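PDB 6T7J: carbon monoxide dehydrogenase, which probably catalyses the reversible oxidation of carbon monoxide to carbon dioxide at its cluster C, which lacks nickel in this form. Local coordinates for residues L124-V127 against E128-K131. Numbering follows the deposited sequence.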
loop_
_atom_site.group_PDB
_atom_site.type_symbol
_atom_site.label_atom_id
_atom_site.label_comp_id
_atom_site.label_asym_id
_atom_site.label_seq_id
_atom_site.Cartn_x
_atom_site.Cartn_y
_atom_site.Cartn_z
ATOM N N LEU A 124 14.741 23.300 -19.610
ATOM C CA LEU A 124 15.773 22.274 -19.514
ATOM C C LEU A 124 17.076 23.027 -19.269
ATOM O O LEU A 124 17.703 23.521 -20.209
ATOM C CB LEU A 124 15.833 21.422 -20.776
ATOM C CG LEU A 124 14.622 20.541 -21.085
ATOM C CD1 LEU A 124 14.797 19.853 -22.431
ATOM C CD2 LEU A 124 14.406 19.519 -19.981
ATOM N N THR A 125 17.468 23.141 -18.001
ATOM C CA THR A 125 18.611 23.973 -17.644
ATOM C C THR A 125 19.926 23.206 -17.617
ATOM O O THR A 125 20.976 23.787 -17.911
ATOM C CB THR A 125 18.385 24.637 -16.284
ATOM O OG1 THR A 125 18.427 23.644 -15.253
ATOM C CG2 THR A 125 17.037 25.338 -16.252
ATOM N N ASP A 126 19.899 21.924 -17.268
ATOM C CA ASP A 126 21.095 21.087 -17.254
ATOM C C ASP A 126 20.981 20.098 -18.411
ATOM O O ASP A 126 20.568 18.948 -18.242
ATOM C CB ASP A 126 21.261 20.375 -15.906
ATOM C CG ASP A 126 22.693 19.941 -15.648
ATOM O OD1 ASP A 126 23.382 19.538 -16.615
ATOM O OD2 ASP A 126 23.132 20.005 -14.479
ATOM N N VAL A 127 21.354 20.564 -19.604
ATOM C CA VAL A 127 21.310 19.708 -20.785
ATOM C C VAL A 127 22.386 18.633 -20.709
ATOM O O VAL A 127 22.225 17.539 -21.265
ATOM C CB VAL A 127 21.442 20.567 -22.056
ATOM C CG1 VAL A 127 21.267 19.717 -23.301
ATOM C CG2 VAL A 127 20.422 21.697 -22.032
ATOM N N GLU A 128 23.488 18.914 -20.011
ATOM C CA GLU A 128 24.548 17.924 -19.855
ATOM C C GLU A 128 24.071 16.729 -19.039
ATOM O O GLU A 128 24.299 15.572 -19.416
ATOM C CB GLU A 128 25.771 18.570 -19.202
ATOM C CG GLU A 128 26.852 18.969 -20.183
ATOM C CD GLU A 128 27.250 17.823 -21.088
ATOM O OE1 GLU A 128 26.553 17.508 -22.036
ATOM O OE2 GLU A 128 28.236 17.182 -20.897
ATOM N N LYS A 129 23.416 16.998 -17.907
ATOM C CA LYS A 129 22.847 15.922 -17.106
ATOM C C LYS A 129 21.809 15.139 -17.897
ATOM O O LYS A 129 21.767 13.905 -17.827
ATOM C CB LYS A 129 22.231 16.492 -15.828
ATOM C CG LYS A 129 22.007 15.471 -14.729
ATOM C CD LYS A 129 22.538 15.979 -13.397
ATOM C CE LYS A 129 22.125 15.069 -12.255
ATOM N NZ LYS A 129 22.884 15.352 -11.008
ATOM N N LEU A 130 20.967 15.841 -18.661
ATOM C CA LEU A 130 19.951 15.176 -19.471
ATOM C C LEU A 130 20.589 14.227 -20.480
ATOM O O LEU A 130 20.198 13.057 -20.585
ATOM C CB LEU A 130 19.085 16.224 -20.174
ATOM C CG LEU A 130 18.296 15.841 -21.430
ATOM C CD1 LEU A 130 17.298 14.734 -21.145
ATOM C CD2 LEU A 130 17.582 17.060 -21.994
ATOM N N LYS A 131 21.588 14.711 -21.221
ATOM C CA LYS A 131 22.231 13.875 -22.227
ATOM C C LYS A 131 22.956 12.693 -21.593
ATOM O O LYS A 131 22.876 11.566 -22.096
ATOM C CB LYS A 131 23.189 14.716 -23.071
ATOM C CG LYS A 131 22.489 15.740 -23.953
ATOM C CD LYS A 131 23.370 16.187 -25.107
ATOM C CE LYS A 131 23.693 17.670 -25.010
ATOM N NZ LYS A 131 23.879 18.298 -26.349
#
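Asp126 and Lys129 meet where the helix begins. Asp126 OD1 accepts a hydrogen bond from Lys129 N at 2.8 Å, a nearly straight contact (164° at the hydrogen) made from above the carboxylate plane. With CG turned away from the backbone N (chi1 -158°), the carboxylate swings forward over the first helical turn, and Asp126 OD1 lies 3.3 Å from Lys129 CB. A short acidic side chain suits this place: it reaches a first-turn N-H, and its charge probably interacts favourably with the helix dipole. OD2 is held separately by Thr244 OG1, so the carboxylate is gripped at both oxygens. Cutting the side chain back to an alanine here is likely to leave Lys129 N without its capping acceptor and Thr244 OG1 without its carboxylate partner.

Backbone bonds take over at once. Leu130 N donates to Asp126 O at 3.2 Å and Lys131 N to Val127 O at 2.9 Å, the first i to i+4 links of the helix.

Apolar contacts are modest. Leu124 CD1 meets Leu130 CD2 at 4.0 Å, the two branched chains packing across the turn beside Phe111 of helix 81-115. On another side, Val127 CG1 lies 3.6 Å from Lys131 CE, whose long methylene chain can cover a partly exposed valine.

Lys129 NZ forms salt bridges with Asp239 and Glu420, and Lys129 a cation-pi contact with Tyr236, which suits a buried lysine. These tie the helix start to helix 212-242, while Asp126 OD1 on Lys129 N is a classic Asp N-cap opening helix 127-136.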